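Local coordinates for protein amino Transferase (PDB 3ELE) that probably transfers amino groups between amino acids and keto acids with the help of pyridoxal-5'-phosphate, as expected of a class I and II aminotransferase, at residues 246-257 with 292-303. Numbering follows the deposited sequence. Where two conformers were deposited one is given.
Sequences YSKSLSLPGERI and FQKMIVKCQGAT. With PLP (pyridoxal-5'-phosphate), chain E; EDO (1,2-ethanediol), chain F.
Ile-296 lays CG1 over the centre of the Tyr-246 ring, 3.9 Å from its centroid, a CH-pi contact made almost along the ring normal. Ile-257 packs its CB against Phe-292 CB (4.2 Å). A second CH-pi contact sets Glu-255 CB over one face of the Phe-292 ring, 3.8 Å from the centroid; the side chain bends at chi2 (-54°), carrying its carboxylate past CZ with the two planes 30° apart. That carboxylate is held by His-70 and the backbone N of Leu-291, both of the second subunit. In the conformer given, CE of selenomethionine Met-295 meets Leu-252 CD1 tip to tip, while Leu-250 rests CD1 against Cys-299 CB and CD2 against Ala-302.

No hydrogen bond joins the segments directly; one water bridges Tyr-246 OH and Gln-300 OE1, and also binds 1,2-ethanediol, probably from the crystallisation liquor. Within 292-303, Gln-300 NE2 donates to Ile-296 O (2.8 Å), fixing the amide's rotation; Cys-299 N reaches this oxygen from the opposite face. A direct CA-H...O contact runs from Thr-303 CA to Ser-249 O (3.3 Å).

Away from the helix, Arg-256 NH1 and NH2 grip phosphate oxygens O2P (3.0 Å) and O3P of pyridoxal-5'-phosphate, and Lys-248 NZ lies 3.1 Å from its C4A. Helix 290-296 and the turns after it thus back the cofactor loop between strands 240-245 and 258-261, which carries the lysine and phosphate-binding arginine characteristic of fold-type I aminotransferases.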
loop_
_atom_site.group_PDB
_atom_site.type_symbol
_atom_site.label_atom_id
_atom_site.label_comp_id
_atom_site.label_asym_id
_atom_site.label_seq_id
_atom_site.Cartn_x
_atom_site.Cartn_y
_atom_site.Cartn_z
ATOM N N TYR A 246 -5.298 7.936 10.367
ATOM C CA TYR A 246 -5.262 9.367 10.698
ATOM C C TYR A 246 -5.864 10.246 9.589
ATOM O O TYR A 246 -5.670 11.460 9.592
ATOM C CB TYR A 246 -3.823 9.777 11.063
ATOM C CG TYR A 246 -3.331 9.042 12.289
ATOM C CD1 TYR A 246 -2.727 7.784 12.173
ATOM C CD2 TYR A 246 -3.511 9.569 13.573
ATOM C CE1 TYR A 246 -2.295 7.079 13.294
ATOM C CE2 TYR A 246 -3.063 8.856 14.727
ATOM C CZ TYR A 246 -2.466 7.614 14.567
ATOM O OH TYR A 246 -2.016 6.879 15.645
ATOM N N SER A 247 -6.634 9.628 8.675
ATOM C CA SER A 247 -7.259 10.319 7.551
ATOM C C SER A 247 -8.273 11.380 7.993
ATOM O O SER A 247 -8.327 12.448 7.393
ATOM C CB SER A 247 -7.905 9.316 6.583
ATOM O OG SER A 247 -6.940 8.376 6.081
ATOM N N LYS A 248 -9.041 11.097 9.044
ATOM C CA LYS A 248 -10.061 12.037 9.564
ATOM C C LYS A 248 -9.633 12.820 10.797
ATOM O O LYS A 248 -9.910 14.031 10.903
ATOM C CB LYS A 248 -11.368 11.298 9.858
ATOM C CG LYS A 248 -12.176 10.961 8.625
ATOM C CD LYS A 248 -11.724 9.715 7.912
ATOM C CE LYS A 248 -12.280 9.633 6.499
ATOM N NZ LYS A 248 -11.769 8.417 5.822
ATOM N N SER A 249 -8.976 12.124 11.726
ATOM C CA SER A 249 -8.518 12.701 12.990
ATOM C C SER A 249 -7.496 13.821 12.775
ATOM O O SER A 249 -7.624 14.871 13.365
ATOM C CB SER A 249 -7.974 11.605 13.922
ATOM O OG SER A 249 -6.799 11.030 13.408
ATOM N N LEU A 250 -6.535 13.594 11.881
ATOM C CA LEU A 250 -5.505 14.572 11.513
ATOM C C LEU A 250 -5.703 15.212 10.118
ATOM O O LEU A 250 -4.883 16.036 9.720
ATOM C CB LEU A 250 -4.113 13.914 11.605
ATOM C CG LEU A 250 -3.580 13.567 12.997
ATOM C CD1 LEU A 250 -2.281 12.749 12.871
ATOM C CD2 LEU A 250 -3.358 14.838 13.849
ATOM N N SER A 251 -6.770 14.854 9.393
ATOM C CA SER A 251 -7.020 15.374 8.030
ATOM C C SER A 251 -5.869 15.069 7.054
ATOM O O SER A 251 -5.468 15.923 6.238
ATOM C CB SER A 251 -7.392 16.873 8.035
ATOM O OG SER A 251 -8.641 17.062 8.646
ATOM N N LEU A 252 -5.366 13.830 7.135
ATOM C CA LEU A 252 -4.267 13.368 6.304
ATOM C C LEU A 252 -4.675 12.164 5.422
ATOM O O LEU A 252 -3.925 11.187 5.352
ATOM C CB LEU A 252 -3.065 13.018 7.209
ATOM C CG LEU A 252 -2.543 14.058 8.195
ATOM C CD1 LEU A 252 -1.419 13.510 9.024
ATOM C CD2 LEU A 252 -2.094 15.350 7.486
ATOM N N PRO A 253 -5.832 12.250 4.706
ATOM C CA PRO A 253 -6.277 11.091 3.914
ATOM C C PRO A 253 -5.350 10.663 2.774
ATOM O O PRO A 253 -5.265 9.472 2.481
ATOM C CB PRO A 253 -7.641 11.532 3.371
ATOM C CG PRO A 253 -7.602 12.940 3.339
ATOM C CD PRO A 253 -6.771 13.372 4.514
ATOM N N GLY A 254 -4.704 11.629 2.140
ATOM C CA GLY A 254 -3.740 11.374 1.086
ATOM C C GLY A 254 -2.380 10.890 1.555
ATOM O O GLY A 254 -1.620 10.426 0.725
ATOM N N GLU A 255 -2.065 11.001 2.854
ATOM C CA GLU A 255 -0.753 10.572 3.399
ATOM C C GLU A 255 -0.599 9.067 3.708
ATOM O O GLU A 255 0.527 8.565 3.785
ATOM C CB GLU A 255 -0.345 11.465 4.578
ATOM C CG GLU A 255 -0.398 12.996 4.291
ATOM C CD GLU A 255 0.394 13.471 3.068
ATOM O OE1 GLU A 255 1.035 12.661 2.357
ATOM O OE2 GLU A 255 0.395 14.698 2.802
ATOM N N ARG A 256 -1.717 8.357 3.848
ATOM C CA ARG A 256 -1.746 6.889 3.975
ATOM C C ARG A 256 -1.009 6.392 5.221
ATOM O O ARG A 256 0.089 5.848 5.138
ATOM C CB ARG A 256 -1.198 6.209 2.680
ATOM C CG ARG A 256 -1.643 6.826 1.347
ATOM C CD ARG A 256 -3.130 7.092 1.292
ATOM N NE ARG A 256 -3.921 5.884 1.441
ATOM C CZ ARG A 256 -5.069 5.744 2.107
ATOM N NH1 ARG A 256 -5.588 6.705 2.846
ATOM N NH2 ARG A 256 -5.661 4.554 2.102
ATOM N N ILE A 257 -1.600 6.635 6.383
ATOM C CA ILE A 257 -1.015 6.184 7.653
ATOM C C ILE A 257 -2.102 5.727 8.626
ATOM O O ILE A 257 -3.033 6.464 8.952
ATOM C CB ILE A 257 -0.067 7.273 8.247
ATOM C CG1 ILE A 257 0.612 6.795 9.546
ATOM C CG2 ILE A 257 -0.807 8.629 8.422
ATOM C CD1 ILE A 257 1.467 5.566 9.418
ATOM N N PHE A 292 5.820 9.881 8.093
ATOM C CA PHE A 292 4.544 9.911 8.835
ATOM C C PHE A 292 4.561 9.048 10.096
ATOM O O PHE A 292 3.976 9.451 11.092
ATOM C CB PHE A 292 3.348 9.658 7.913
ATOM C CG PHE A 292 3.263 10.660 6.789
ATOM C CD1 PHE A 292 3.042 12.010 7.059
ATOM C CD2 PHE A 292 3.447 10.288 5.471
ATOM C CE1 PHE A 292 3.007 12.947 6.017
ATOM C CE2 PHE A 292 3.402 11.222 4.429
ATOM C CZ PHE A 292 3.195 12.533 4.702
ATOM N N GLN A 293 5.247 7.903 10.080
ATOM C CA GLN A 293 5.427 7.106 11.309
ATOM C C GLN A 293 6.127 7.912 12.396
ATOM O O GLN A 293 5.676 7.926 13.537
ATOM C CB GLN A 293 6.242 5.833 11.077
ATOM C CG GLN A 293 5.571 4.773 10.213
ATOM C CD GLN A 293 6.283 3.433 10.305
ATOM O OE1 GLN A 293 6.551 2.955 11.404
ATOM N NE2 GLN A 293 6.570 2.808 9.153
ATOM N N LYS A 294 7.219 8.591 12.021
ATOM C CA LYS A 294 8.001 9.401 12.954
ATOM C C LYS A 294 7.208 10.622 13.438
ATOM O O LYS A 294 7.282 10.976 14.614
ATOM C CB LYS A 294 9.385 9.747 12.375
ATOM C CG LYS A 294 10.201 8.460 12.052
ATOM C CD LYS A 294 11.612 8.736 11.607
ATOM C CE LYS A 294 12.191 7.627 10.730
ATOM N NZ LYS A 294 11.980 6.227 11.206
HETATM N N MSE A 295 6.419 11.216 12.539
HETATM C CA MSE A 295 5.562 12.371 12.868
HETATM C C MSE A 295 4.455 12.007 13.877
HETATM O O MSE A 295 4.161 12.795 14.787
HETATM C CB MSE A 295 4.973 12.985 11.575
HETATM C CG MSE A 295 3.931 14.104 11.739
HETATM SE SE MSE A 295 2.097 13.515 12.073
HETATM C CE MSE A 295 1.759 12.533 10.469
ATOM N N ILE A 296 3.830 10.838 13.696
ATOM C CA ILE A 296 2.732 10.349 14.570
ATOM C C ILE A 296 3.133 10.229 16.061
ATOM O O ILE A 296 2.278 10.401 16.943
ATOM C CB ILE A 296 2.056 9.015 13.997
ATOM C CG1 ILE A 296 0.835 9.335 13.113
ATOM C CG2 ILE A 296 1.552 8.075 15.070
ATOM C CD1 ILE A 296 1.157 9.585 11.724
ATOM N N VAL A 297 4.421 9.977 16.324
ATOM C CA VAL A 297 4.973 9.892 17.682
ATOM C C VAL A 297 4.633 11.142 18.513
ATOM O O VAL A 297 4.313 11.018 19.699
ATOM C CB VAL A 297 6.523 9.669 17.658
ATOM C CG1 VAL A 297 7.148 9.711 19.080
ATOM C CG2 VAL A 297 6.853 8.362 16.977
ATOM N N LYS A 298 4.663 12.314 17.864
ATOM C CA LYS A 298 4.383 13.608 18.484
ATOM C C LYS A 298 2.946 14.165 18.335
ATOM O O LYS A 298 2.675 15.275 18.824
ATOM C CB LYS A 298 5.406 14.638 17.963
ATOM C CG LYS A 298 6.852 14.140 18.127
ATOM C CD LYS A 298 7.874 15.247 18.268
ATOM C CE LYS A 298 9.274 14.680 18.587
ATOM N NZ LYS A 298 9.332 13.898 19.878
ATOM N N CYS A 299 2.042 13.386 17.724
ATOM C CA CYS A 299 0.653 13.788 17.433
ATOM C C CYS A 299 -0.430 12.921 18.073
ATOM O O CYS A 299 -1.587 12.937 17.635
ATOM C CB CYS A 299 0.462 13.796 15.914
ATOM S SG CYS A 299 1.519 14.974 15.128
ATOM N N GLN A 300 -0.075 12.197 19.131
ATOM C CA GLN A 300 -1.021 11.318 19.825
ATOM C C GLN A 300 -1.983 12.204 20.598
ATOM O O GLN A 300 -1.541 13.044 21.353
ATOM C CB GLN A 300 -0.282 10.367 20.771
ATOM C CG GLN A 300 0.657 9.414 20.058
ATOM C CD GLN A 300 -0.086 8.538 19.095
ATOM O OE1 GLN A 300 -1.079 7.906 19.464
ATOM N NE2 GLN A 300 0.330 8.554 17.833
ATOM N N GLY A 301 -3.284 12.045 20.354
ATOM C CA GLY A 301 -4.323 12.863 20.984
ATOM C C GLY A 301 -4.722 14.068 20.143
ATOM O O GLY A 301 -5.838 14.558 20.291
ATOM N N ALA A 302 -3.833 14.531 19.257
ATOM C CA ALA A 302 -4.076 15.701 18.425
ATOM C C ALA A 302 -5.161 15.443 17.390
ATOM O O ALA A 302 -5.245 14.348 16.809
ATOM C CB ALA A 302 -2.793 16.144 17.724
ATOM N N THR A 303 -6.020 16.442 17.204
ATOM C CA THR A 303 -7.065 16.405 16.190
ATOM C C THR A 303 -7.254 17.803 15.613
ATOM O O THR A 303 -6.851 18.800 16.234
ATOM C CB THR A 303 -8.442 15.937 16.757
ATOM O OG1 THR A 303 -8.854 16.827 17.799
ATOM C CG2 THR A 303 -8.392 14.508 17.304
HETATM N N1 PLP E . -13.766 3.222 6.441
HETATM C C2 PLP E . -14.818 4.127 6.281
HETATM C C2A PLP E . -16.140 3.827 6.912
HETATM C C3 PLP E . -14.625 5.322 5.558
HETATM O O3 PLP E . -15.650 6.225 5.411
HETATM C C4 PLP E . -13.376 5.596 4.954
HETATM C C4A PLP E . -13.384 6.639 3.851
HETATM O O4A PLP E . -13.656 6.311 2.695
HETATM C C5 PLP E . -12.316 4.656 5.134
HETATM C C6 PLP E . -12.525 3.468 5.878
HETATM C C5A PLP E . -10.948 4.830 4.507
HETATM O O4P PLP E . -10.038 5.497 5.324
HETATM P P PLP E . -8.516 5.605 4.804
HETATM O O1P PLP E . -7.575 5.551 5.973
HETATM O O2P PLP E . -8.315 6.946 4.157
HETATM O O3P PLP E . -8.175 4.523 3.832
HETATM C C1 EDO F . -5.412 9.851 17.830
HETATM O O1 EDO F . -4.082 10.201 18.223
HETATM C C2 EDO F . -6.352 10.801 18.546
HETATM O O2 EDO F . -6.345 12.068 17.889
HETATM O O HOH W 1 -3.212 7.535 17.972
#